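Local coordinates for putative polysaccharide deacetylase (Bdellovibrio bacteriovorus HD100, PDB 5JP6), which probably removes acetyl groups from peptidoglycan sugars as a zinc-binding carbohydrate esterase of family 4, acting on carbon-nitrogen bonds other than peptide bonds, at residues V30-V34 against D89-F93; F57-R61 against N101-V106; E94-R98 against K110-L114; G132-K136 against G181-D185. The protein carries 1 engineered substitution. All coordinates share one frame; numbering follows the deposited sequence.

Contact 1 of 4, residues V30-V34 against D89-F93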
loop_
_atom_site.group_PDB
_atom_site.type_symbol
_atom_site.label_atom_id
_atom_site.label_comp_id
_atom_site.label_asym_id
_atom_site.label_seq_id
_atom_site.Cartn_x
_atom_site.Cartn_y
_atom_site.Cartn_z
ATOM N N VAL A 30 21.822 -5.122 3.091
ATOM C CA VAL A 30 21.355 -3.767 2.743
ATOM C C VAL A 30 21.569 -3.464 1.238
ATOM O O VAL A 30 20.642 -3.036 0.509
ATOM C CB VAL A 30 22.000 -2.667 3.607
ATOM C CG1 VAL A 30 21.655 -1.285 3.051
ATOM C CG2 VAL A 30 21.536 -2.788 5.051
ATOM N N ARG A 31 22.779 -3.709 0.773
ATOM C CA ARG A 31 23.085 -3.553 -0.646
ATOM C C ARG A 31 22.209 -4.469 -1.530
ATOM O O ARG A 31 21.790 -4.062 -2.604
ATOM C CB ARG A 31 24.581 -3.773 -0.905
ATOM C CG ARG A 31 25.433 -2.578 -0.506
ATOM C CD ARG A 31 26.878 -2.802 -0.916
ATOM N NE ARG A 31 27.433 -3.897 -0.129
ATOM C CZ ARG A 31 27.848 -3.777 1.124
ATOM N NH1 ARG A 31 27.807 -2.588 1.743
ATOM N NH2 ARG A 31 28.314 -4.849 1.759
ATOM N N GLN A 32 21.894 -5.675 -1.055
ATOM C CA GLN A 32 21.067 -6.630 -1.818
ATOM C C GLN A 32 19.604 -6.175 -2.003
ATOM O O GLN A 32 18.974 -6.360 -3.065
ATOM C CB GLN A 32 21.094 -8.004 -1.161
ATOM C CG GLN A 32 20.386 -9.058 -2.001
ATOM C CD GLN A 32 20.293 -10.396 -1.319
ATOM O OE1 GLN A 32 20.751 -10.560 -0.193
ATOM N NE2 GLN A 32 19.682 -11.369 -1.997
ATOM N N ALA A 33 19.073 -5.565 -0.972
ATOM C CA ALA A 33 17.714 -4.996 -1.049
ATOM C C ALA A 33 17.632 -3.952 -2.170
ATOM O O ALA A 33 16.735 -3.951 -3.016
ATOM C CB ALA A 33 17.355 -4.361 0.271
ATOM N N VAL A 34 18.610 -3.064 -2.158
ATOM C CA VAL A 34 18.691 -1.990 -3.143
ATOM C C VAL A 34 18.852 -2.584 -4.558
ATOM O O VAL A 34 18.126 -2.197 -5.499
ATOM C CB VAL A 34 19.844 -1.018 -2.812
ATOM C CG1 VAL A 34 20.013 0.015 -3.913
ATOM C CG2 VAL A 34 19.583 -0.321 -1.490
ATOM N N ASP A 89 17.990 6.038 -2.117
ATOM C CA ASP A 89 17.997 4.614 -1.813
ATOM C C ASP A 89 17.574 4.288 -0.386
ATOM O O ASP A 89 16.904 3.251 -0.136
ATOM C CB ASP A 89 19.361 4.010 -2.082
ATOM C CG ASP A 89 19.655 3.919 -3.541
ATOM O OD1 ASP A 89 18.686 3.749 -4.337
ATOM O OD2 ASP A 89 20.826 4.103 -3.936
ATOM N N LEU A 90 17.928 5.174 0.527
ATOM C CA LEU A 90 17.544 5.019 1.913
ATOM C C LEU A 90 15.990 4.961 2.062
ATOM O O LEU A 90 15.461 4.293 2.968
ATOM C CB LEU A 90 18.132 6.139 2.772
ATOM C CG LEU A 90 17.876 6.074 4.277
ATOM C CD1 LEU A 90 18.447 4.794 4.883
ATOM C CD2 LEU A 90 18.488 7.318 4.930
ATOM N N THR A 91 15.277 5.622 1.146
ATOM C CA THR A 91 13.810 5.589 1.200
ATOM C C THR A 91 13.242 4.169 1.175
ATOM O O THR A 91 12.140 3.936 1.658
ATOM C CB THR A 91 13.088 6.462 0.142
ATOM O OG1 THR A 91 13.269 5.940 -1.180
ATOM C CG2 THR A 91 13.573 7.904 0.237
ATOM N N LEU A 92 13.989 3.221 0.614
ATOM C CA LEU A 92 13.554 1.825 0.589
ATOM C C LEU A 92 13.365 1.254 2.013
ATOM O O LEU A 92 12.587 0.333 2.208
ATOM C CB LEU A 92 14.568 0.983 -0.189
ATOM C CG LEU A 92 14.188 -0.448 -0.497
ATOM C CD1 LEU A 92 12.959 -0.543 -1.396
ATOM C CD2 LEU A 92 15.364 -1.142 -1.168
ATOM N N PHE A 93 14.134 1.779 2.967
ATOM C CA PHE A 93 14.134 1.307 4.348
ATOM C C PHE A 93 13.354 2.210 5.291
ATOM O O PHE A 93 13.336 1.983 6.486
ATOM C CB PHE A 93 15.588 1.198 4.827
ATOM C CG PHE A 93 16.366 0.137 4.141
ATOM C CD1 PHE A 93 16.336 -1.179 4.619
ATOM C CD2 PHE A 93 17.133 0.443 3.006
ATOM C CE1 PHE A 93 17.038 -2.175 3.969
ATOM C CE2 PHE A 93 17.854 -0.561 2.376
ATOM C CZ PHE A 93 17.790 -1.867 2.851
#

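Contact 2 of 4, residues F57-R61 against N101-V106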
loop_
_atom_site.group_PDB
_atom_site.type_symbol
_atom_site.label_atom_id
_atom_site.label_comp_id
_atom_site.label_asym_id
_atom_site.label_seq_id
_atom_site.Cartn_x
_atom_site.Cartn_y
_atom_site.Cartn_z
ATOM N N PHE A 57 14.403 -6.904 8.402
ATOM C CA PHE A 57 14.251 -6.386 9.776
ATOM C C PHE A 57 13.542 -7.385 10.695
ATOM O O PHE A 57 13.891 -7.451 11.864
ATOM C CB PHE A 57 13.566 -5.006 9.826
ATOM C CG PHE A 57 14.507 -3.843 9.730
ATOM C CD1 PHE A 57 14.984 -3.512 8.450
ATOM C CD2 PHE A 57 14.934 -3.106 10.809
ATOM C CE1 PHE A 57 15.854 -2.442 8.290
ATOM C CE2 PHE A 57 15.802 -2.045 10.634
ATOM C CZ PHE A 57 16.255 -1.721 9.371
ATOM N N ALA A 58 12.594 -8.179 10.185
ATOM C CA ALA A 58 11.992 -9.202 11.029
ATOM C C ALA A 58 13.085 -10.180 11.475
ATOM O O ALA A 58 13.180 -10.562 12.644
ATOM C CB ALA A 58 10.876 -9.931 10.310
ATOM N N ASN A 59 13.953 -10.566 10.560
ATOM C CA ASN A 59 15.032 -11.470 10.931
ATOM C C ASN A 59 16.025 -10.816 11.882
ATOM O O ASN A 59 16.462 -11.447 12.828
ATOM C CB ASN A 59 15.777 -11.955 9.702
ATOM C CG ASN A 59 16.932 -12.869 10.063
ATOM O OD1 ASN A 59 16.739 -13.956 10.629
ATOM N ND2 ASN A 59 18.133 -12.416 9.807
ATOM N N TRP A 60 16.377 -9.554 11.634
ATOM C CA TRP A 60 17.285 -8.838 12.548
ATOM C C TRP A 60 16.676 -8.671 13.941
ATOM O O TRP A 60 17.379 -8.782 14.927
ATOM C CB TRP A 60 17.753 -7.475 11.980
ATOM C CG TRP A 60 18.687 -7.643 10.819
ATOM C CD1 TRP A 60 19.641 -8.636 10.660
ATOM C CD2 TRP A 60 18.800 -6.802 9.677
ATOM N NE1 TRP A 60 20.303 -8.466 9.483
ATOM C CE2 TRP A 60 19.811 -7.359 8.848
ATOM C CE3 TRP A 60 18.143 -5.643 9.256
ATOM C CZ2 TRP A 60 20.186 -6.790 7.632
ATOM C CZ3 TRP A 60 18.517 -5.081 8.050
ATOM C CH2 TRP A 60 19.532 -5.655 7.240
ATOM N N ARG A 61 15.375 -8.423 14.033
ATOM C CA ARG A 61 14.764 -8.364 15.345
ATOM C C ARG A 61 14.922 -9.703 16.054
ATOM O O ARG A 61 15.174 -9.723 17.255
ATOM C CB ARG A 61 13.294 -7.983 15.279
ATOM C CG ARG A 61 13.029 -6.552 14.921
ATOM C CD ARG A 61 11.595 -6.123 15.181
ATOM N NE ARG A 61 10.622 -7.005 14.562
ATOM C CZ ARG A 61 10.172 -6.879 13.309
ATOM N NH1 ARG A 61 10.636 -5.926 12.500
ATOM N NH2 ARG A 61 9.276 -7.733 12.844
ATOM N N ASN A 101 8.584 -1.190 16.191
ATOM C CA ASN A 101 9.088 -2.542 16.503
ATOM C C ASN A 101 10.602 -2.637 16.323
ATOM O O ASN A 101 11.232 -3.466 16.972
ATOM C CB ASN A 101 8.393 -3.619 15.707
ATOM C CG ASN A 101 6.983 -3.878 16.197
ATOM O OD1 ASN A 101 6.601 -3.541 17.351
ATOM N ND2 ASN A 101 6.208 -4.484 15.345
ATOM N N ASN A 102 11.163 -1.763 15.499
ATOM C CA ASN A 102 12.594 -1.775 15.187
ATOM C C ASN A 102 13.404 -0.758 16.018
ATOM O O ASN A 102 14.600 -0.540 15.773
ATOM C CB ASN A 102 12.795 -1.479 13.698
ATOM C CG ASN A 102 12.270 -2.576 12.830
ATOM O OD1 ASN A 102 12.361 -3.770 13.197
ATOM N ND2 ASN A 102 11.714 -2.209 11.691
ATOM N N ARG A 103 12.746 -0.184 17.019
ATOM C CA ARG A 103 13.301 0.937 17.788
ATOM C C ARG A 103 14.711 0.634 18.280
ATOM O O ARG A 103 15.622 1.488 18.176
ATOM C CB ARG A 103 12.375 1.306 18.975
ATOM C CG ARG A 103 12.884 2.483 19.788
ATOM C CD ARG A 103 12.369 2.514 21.221
ATOM N NE ARG A 103 12.712 1.297 21.983
ATOM C CZ ARG A 103 13.940 0.945 22.394
ATOM N NH1 ARG A 103 15.020 1.695 22.117
ATOM N NH2 ARG A 103 14.093 -0.183 23.077
ATOM N N ALA A 104 14.912 -0.554 18.869
ATOM C CA ALA A 104 16.234 -0.858 19.459
ATOM C C ALA A 104 17.320 -1.044 18.423
ATOM O O ALA A 104 18.494 -0.806 18.695
ATOM C CB ALA A 104 16.163 -2.068 20.354
ATOM N N LEU A 105 16.936 -1.498 17.241
ATOM C CA LEU A 105 17.901 -1.667 16.152
ATOM C C LEU A 105 18.448 -0.353 15.621
ATOM O O LEU A 105 19.630 -0.262 15.259
ATOM C CB LEU A 105 17.293 -2.449 14.998
ATOM C CG LEU A 105 17.059 -3.939 15.214
ATOM C CD1 LEU A 105 16.262 -4.559 14.084
ATOM C CD2 LEU A 105 18.344 -4.699 15.356
ATOM N N VAL A 106 17.590 0.659 15.556
ATOM C CA VAL A 106 17.923 1.935 14.869
ATOM C C VAL A 106 18.031 3.144 15.793
ATOM O O VAL A 106 18.266 4.249 15.316
ATOM C CB VAL A 106 16.970 2.244 13.694
ATOM C CG1 VAL A 106 17.061 1.140 12.653
ATOM C CG2 VAL A 106 15.542 2.491 14.188
#

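Contact 3 of 4, residues E94-R98 against K110-L114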
loop_
_atom_site.group_PDB
_atom_site.type_symbol
_atom_site.label_atom_id
_atom_site.label_comp_id
_atom_site.label_asym_id
_atom_site.label_seq_id
_atom_site.Cartn_x
_atom_site.Cartn_y
_atom_site.Cartn_z
ATOM N N GLU A 94 12.738 3.262 4.760
ATOM C CA GLU A 94 12.080 4.261 5.605
ATOM C C GLU A 94 11.027 3.633 6.501
ATOM O O GLU A 94 10.939 3.970 7.691
ATOM C CB GLU A 94 11.433 5.339 4.749
ATOM C CG GLU A 94 10.698 6.409 5.518
ATOM C CD GLU A 94 10.246 7.569 4.674
ATOM O OE1 GLU A 94 10.304 7.495 3.437
ATOM O OE2 GLU A 94 9.784 8.570 5.327
ATOM N N ASN A 95 10.188 2.753 5.950
ATOM C CA ASN A 95 9.118 2.206 6.786
ATOM C C ASN A 95 9.695 1.407 7.941
ATOM O O ASN A 95 9.194 1.465 9.057
ATOM C CB ASN A 95 8.179 1.325 5.979
ATOM C CG ASN A 95 7.253 2.116 5.118
ATOM O OD1 ASN A 95 7.450 3.311 4.897
ATOM N ND2 ASN A 95 6.192 1.466 4.675
ATOM N N GLU A 96 10.789 0.694 7.678
ATOM C CA GLU A 96 11.404 -0.100 8.755
ATOM C C GLU A 96 12.036 0.817 9.801
ATOM O O GLU A 96 11.970 0.540 10.993
ATOM C CB GLU A 96 12.414 -1.097 8.205
ATOM C CG GLU A 96 11.799 -2.177 7.342
ATOM C CD GLU A 96 10.643 -2.873 8.001
ATOM O OE1 GLU A 96 10.805 -3.302 9.182
ATOM O OE2 GLU A 96 9.607 -3.036 7.320
ATOM N N ILE A 97 12.620 1.940 9.355
ATOM C CA ILE A 97 13.237 2.859 10.293
ATOM C C ILE A 97 12.177 3.542 11.183
ATOM O O ILE A 97 12.409 3.785 12.388
ATOM C CB ILE A 97 14.087 3.907 9.560
ATOM C CG1 ILE A 97 15.256 3.233 8.837
ATOM C CG2 ILE A 97 14.553 5.019 10.482
ATOM C CD1 ILE A 97 15.806 4.026 7.664
ATOM N N ARG A 98 11.011 3.806 10.595
ATOM C CA ARG A 98 9.899 4.434 11.335
ATOM C C ARG A 98 9.170 3.449 12.269
ATOM O O ARG A 98 8.532 3.884 13.247
ATOM C CB ARG A 98 8.884 5.072 10.381
ATOM C CG ARG A 98 9.427 6.275 9.635
ATOM C CD ARG A 98 8.346 6.975 8.822
ATOM N NE ARG A 98 8.885 8.046 8.025
ATOM C CZ ARG A 98 9.233 9.249 8.487
ATOM N NH1 ARG A 98 8.991 9.581 9.758
ATOM N NH2 ARG A 98 9.868 10.091 7.710
ATOM N N LYS A 110 18.355 6.828 14.226
ATOM C CA LYS A 110 17.028 7.039 13.643
ATOM C C LYS A 110 16.799 8.494 13.179
ATOM O O LYS A 110 16.362 8.741 12.043
ATOM C CB LYS A 110 15.956 6.636 14.651
ATOM C CG LYS A 110 14.550 6.673 14.083
ATOM C CD LYS A 110 13.534 6.338 15.135
ATOM C CE LYS A 110 12.115 6.544 14.613
ATOM N NZ LYS A 110 11.084 6.281 15.637
ATOM N N GLU A 111 17.113 9.446 14.058
ATOM C CA GLU A 111 16.862 10.865 13.755
ATOM C C GLU A 111 17.651 11.294 12.510
ATOM O O GLU A 111 17.131 11.992 11.623
ATOM C CB GLU A 111 17.206 11.727 14.961
ATOM C CG GLU A 111 16.839 13.190 14.783
ATOM C CD GLU A 111 17.176 14.061 15.990
ATOM O OE1 GLU A 111 17.806 13.562 16.947
ATOM O OE2 GLU A 111 16.807 15.258 15.967
ATOM N N GLU A 112 18.892 10.835 12.408
ATOM C CA GLU A 112 19.751 11.226 11.305
ATOM C C GLU A 112 19.245 10.624 9.995
ATOM O O GLU A 112 19.239 11.273 8.956
ATOM C CB GLU A 112 21.199 10.769 11.563
ATOM C CG GLU A 112 21.908 11.508 12.688
ATOM C CD GLU A 112 21.482 11.132 14.139
ATOM O OE1 GLU A 112 20.807 10.085 14.414
ATOM O OE2 GLU A 112 21.865 11.919 15.055
ATOM N N LEU A 113 18.854 9.350 10.043
ATOM C CA LEU A 113 18.325 8.687 8.850
ATOM C C LEU A 113 17.035 9.346 8.385
ATOM O O LEU A 113 16.850 9.596 7.191
ATOM C CB LEU A 113 18.096 7.184 9.096
ATOM C CG LEU A 113 19.401 6.374 9.345
ATOM C CD1 LEU A 113 19.053 4.917 9.706
ATOM C CD2 LEU A 113 20.335 6.406 8.135
ATOM N N LEU A 114 16.149 9.645 9.326
ATOM C CA LEU A 114 14.879 10.211 8.936
ATOM C C LEU A 114 15.095 11.657 8.426
ATOM O O LEU A 114 14.374 12.102 7.534
ATOM C CB LEU A 114 13.814 10.108 10.027
ATOM C CG LEU A 114 13.371 8.675 10.359
ATOM C CD1 LEU A 114 12.300 8.725 11.447
ATOM C CD2 LEU A 114 12.873 7.951 9.099
HETATM O O HOH W 1 8.741 6.336 14.203
#

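Contact 4 of 4, residues G132-K136 against G181-D185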
loop_
_atom_site.group_PDB
_atom_site.type_symbol
_atom_site.label_atom_id
_atom_site.label_comp_id
_atom_site.label_asym_id
_atom_site.label_seq_id
_atom_site.Cartn_x
_atom_site.Cartn_y
_atom_site.Cartn_z
ATOM N N GLY A 132 2.737 17.521 -2.382
ATOM C CA GLY A 132 2.111 16.811 -1.314
ATOM C C GLY A 132 3.045 16.692 -0.130
ATOM O O GLY A 132 4.090 17.302 -0.125
ATOM N N HIS A 133 2.612 15.985 0.901
ATOM C CA HIS A 133 3.420 15.728 2.063
ATOM C C HIS A 133 2.835 14.543 2.792
ATOM O O HIS A 133 1.694 14.608 3.263
ATOM C CB HIS A 133 3.460 16.905 3.023
ATOM C CG HIS A 133 4.712 16.960 3.811
ATOM N ND1 HIS A 133 5.145 15.909 4.583
ATOM C CD2 HIS A 133 5.632 17.940 3.943
ATOM C CE1 HIS A 133 6.298 16.231 5.140
ATOM N NE2 HIS A 133 6.613 17.465 4.769
ATOM N N ALA A 134 3.636 13.495 2.932
ATOM C CA ALA A 134 3.144 12.293 3.564
ATOM C C ALA A 134 3.076 12.368 5.073
ATOM O O ALA A 134 2.458 11.514 5.681
ATOM C CB ALA A 134 3.990 11.107 3.183
ATOM N N LEU A 135 3.781 13.325 5.681
ATOM C CA LEU A 135 3.998 13.333 7.123
ATOM C C LEU A 135 3.148 14.359 7.858
ATOM O O LEU A 135 3.024 14.305 9.105
ATOM C CB LEU A 135 5.451 13.593 7.492
ATOM C CG LEU A 135 6.481 12.768 6.827
ATOM C CD1 LEU A 135 7.844 13.137 7.395
ATOM C CD2 LEU A 135 6.181 11.281 6.981
ATOM N N LYS A 136 2.666 15.363 7.132
ATOM C CA LYS A 136 1.906 16.420 7.780
ATOM C C LYS A 136 0.797 16.898 6.905
ATOM O O LYS A 136 0.799 16.658 5.693
ATOM C CB LYS A 136 2.788 17.581 8.149
ATOM C CG LYS A 136 3.289 18.392 6.979
ATOM C CD LYS A 136 4.099 19.610 7.479
ATOM C CE LYS A 136 5.589 19.373 7.298
ATOM N NZ LYS A 136 6.094 18.251 8.135
ATOM N N GLY A 181 0.417 4.401 9.704
ATOM C CA GLY A 181 0.142 5.376 10.728
ATOM C C GLY A 181 0.216 6.842 10.334
ATOM O O GLY A 181 -0.386 7.675 11.007
ATOM N N LEU A 182 0.929 7.136 9.235
ATOM C CA LEU A 182 1.044 8.484 8.705
ATOM C C LEU A 182 0.576 8.630 7.274
ATOM O O LEU A 182 -0.196 9.542 6.981
ATOM C CB LEU A 182 2.509 8.934 8.736
ATOM C CG LEU A 182 3.134 9.131 10.098
ATOM C CD1 LEU A 182 4.645 9.388 9.993
ATOM C CD2 LEU A 182 2.421 10.278 10.813
ATOM N N TYR A 183 1.039 7.748 6.379
ATOM C CA TYR A 183 0.867 8.036 4.958
ATOM C C TYR A 183 -0.574 7.919 4.495
ATOM O O TYR A 183 -0.992 8.627 3.560
ATOM C CB TYR A 183 1.748 7.168 4.066
ATOM C CG TYR A 183 3.155 6.893 4.554
ATOM C CD1 TYR A 183 3.939 7.841 5.217
ATOM C CD2 TYR A 183 3.730 5.664 4.268
ATOM C CE1 TYR A 183 5.222 7.521 5.649
ATOM C CE2 TYR A 183 5.003 5.340 4.682
ATOM C CZ TYR A 183 5.750 6.282 5.380
ATOM O OH TYR A 183 7.009 5.939 5.830
ATOM N N THR A 184 -1.316 7.017 5.112
ATOM C CA THR A 184 -2.678 6.805 4.700
ATOM C C THR A 184 -3.504 8.082 4.895
ATOM O O THR A 184 -4.305 8.442 4.029
ATOM C CB THR A 184 -3.291 5.583 5.454
ATOM O OG1 THR A 184 -2.558 4.414 5.107
ATOM C CG2 THR A 184 -4.750 5.416 5.083
ATOM N N ASP A 185 -3.294 8.774 6.028
ATOM C CA ASP A 185 -4.012 10.020 6.278
ATOM C C ASP A 185 -3.658 11.051 5.183
ATOM O O ASP A 185 -4.508 11.811 4.772
ATOM C CB ASP A 185 -3.750 10.551 7.691
ATOM C CG ASP A 185 -4.448 9.759 8.751
ATOM O OD1 ASP A 185 -5.657 9.546 8.617
ATOM O OD2 ASP A 185 -3.731 9.310 9.713
HETATM O O HOH W 2 0.230 12.259 7.387
#

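Contact 1 of 4, residues V30-V34 against D89-F93
Phe-93 drives the far end of its ring against helix 24-39, where CZ comes within 3.6 Å of Ala-33 CB, a methyl that meets the ring obliquely. Val-30 and Val-34, one turn apart on the same helix, border the same end of the ring. CG1 of Val-30 lies 3.9 Å from Phe-93 CZ, and CG2 of Val-34 stands near the ring plane, 4.2 Å from Phe-93 CE2. The carbonyl oxygen Val-30 O also sits in the plane of the ring, 3.9 Å from Phe-93 CZ at the C-H edge, where it would face the weakly positive rim. These contacts belong to an all-helical N-terminal region in which helix 24-39 packs against the short helix 87-90 and the residues up to Phe-93; Pro-53 and Phe-57 of helix 53-66 and Leu-82 of helix 71-83 also touch the Phe-93 ring. Leu-92, its CG trans to the backbone N (chi1 -171°), reaches forward with CD2 to 3.6 Å from Ala-33 O and 4.0 Å from Ala-33 CB. Toward the other end of the contact Val-34 turns CG1 to the carboxylate of Asp-89, 3.9 Å from its CG, and the two side chains meet at about a right angle.

Contact 2 of 4, residues F57-R61 against N101-V106
The backbones come closest at Arg-61 and Asn-102, whose CA atoms are 6.9 Å apart, where helix 53-66 passes the 3-10 turn leading into helix 103-106. Asn-102 occupies the N-cap position of that short helix, yet its side chain is turned to helix 53-66. Arg-61 bends at chi3 (-53°), folding its guanidinium back so that one face lies over Ala-58 CA and the NH1 edge meets the amide. NH1 donates to Asn-102 OD1 over 2.8 Å, nearly straight at 165°; OD1 lies in the guanidinium plane, while the donor is tilted 22° from the carbonyl plane. Beside this bond the Phe-57 ring leans obliquely on the same amide, CD2 being 3.4 Å from Asn-102 CG. Leu-105 puts CD1 3.8 Å from Phe-57 CD2 and 3.9 Å from Trp-60 CB, and Val-106 CG1 approaches the ring edge, 4.0 Å from Phe-57 CE2. Leu-78 of helix 71-83 adjoins Phe-57, Trp-60 and Leu-105 in this helical core. The buried Asn-102 amide is thus served at both ends: OD1 accepts from Arg-61, and ND2 donates to the backbone oxygen of Glu-96, which together fix the amide's rotation between two neighbouring helices.

Contact 3 of 4, residues E94-R98 against K110-L114
The guanidinium of Arg-98 has Leu-114 CD2 centred over one face, 3.9 Å above its plane, and the carboxylate of Glu-94 at its edge. Leu-114 also sets CD1 3.8 Å from Arg-98 NH1. Arg-98 NE and NH2 both grip Glu-94 OE2 side-on, at 2.9 and 2.8 Å; the oxygen is 3° out of the guanidinium plane and is met on its anti side, the nitrogens standing somewhat out of the carboxylate plane. Ile-97 lies between the two helices: CG2, trans to the backbone N, slides past Leu-114 to 3.7 Å from its CD2, while the Ile-97 and Leu-113 side chains cross at about a right angle, their CD1 atoms 3.9 Å apart. The short segments form an antiparallel helix pair, their axes 10.4 Å apart at closest and 149° between directions, joined through helix 103-106. Lys-110, extended, runs its aliphatic chain past Ile-97 O, and its NZ donates to a water that in turn donates to Arg-98, the water oxygen lying 2.6 Å from Arg-98 O. Glu-94 OE2 also pairs with Arg-339, and Arg-98 NH2 with Asp-118. The shared carboxylate oxygen therefore bridges the close Arg-98 and Arg-339 charges, which would favour ionised Glu-94.

Contact 4 of 4, residues G132-K136 against G181-D185
Apolar contacts begin with Ala-134, whose CB meets the Tyr-183 ring obliquely, 3.8 Å from CD1. Leu-135 comes next along the same ring: its CD2 approaches the edge near the ring plane, 4.1 Å from Tyr-183 CE1, and the two side chains lie side by side, pointing the same way. That methyl also reaches Leu-182, whose CD1 is 3.9 Å from Leu-135 CD2. With CG trans to the carbonyl carbon (chi1 -51°), Leu-135 directs its branch end into the angle between Leu-182 and Tyr-183. Arg-339 of helix 339-354 touches Ala-134, Leu-135 and Tyr-183 alike.

The polar link across the contact is made by water. The carbonyl oxygens of Ala-134 and Leu-182 stand 3.6 Å apart, and one water donates to both, at 2.9 Å from Ala-134 O and 2.8 Å from Leu-182 O, so each oxygen accepts one of the water's two O-H groups, which lets the two acceptors sit close together. Ala-134 O also lies in the plane of the Tyr-183 ring at its edge. Within the loop, Leu-135 N donates to His-133 ND1 over 3.1 Å at 161°, nearly in the imidazole plane, and Lys-136 CG covers one face of that ring. The phenol of Tyr-183 is bonded to Asn-95, and its ring stacks with His-180.

Here the loop that follows helix 110-126 is laid against the start of helix 183-193, just after the strand and loop that carry the zinc-binding aspartate Asp-177, within the NodB homology region characteristic of family 4 carbohydrate esterases.

In the fold
Contacts 1, 2 and 3 form one continuous helical cluster. Contact 1 meets contact 2 where Phe-93 CD1 lies 3.9 Å from Phe-57 CE1, and meets contact 3 where Leu-90 CD1 lies 3.9 Å from Ile-97 CD1. Contact 2, its centre about 12 Å from that of contact 3, adjoins helix 94-98 of contact 3, with Val-106 CG2 3.8 Å from Ile-97 O. Contact 3 then joins the cluster to the NodB homology region: Arg-98 packs on Tyr-183 of contact 4, and its NH2 lies 3.7 Å from Leu-135 CD1. Contact 4 comes nearer the metal site, the Tyr-183 side chain lying about 14 Å from the zinc ion; the first three lie away from it.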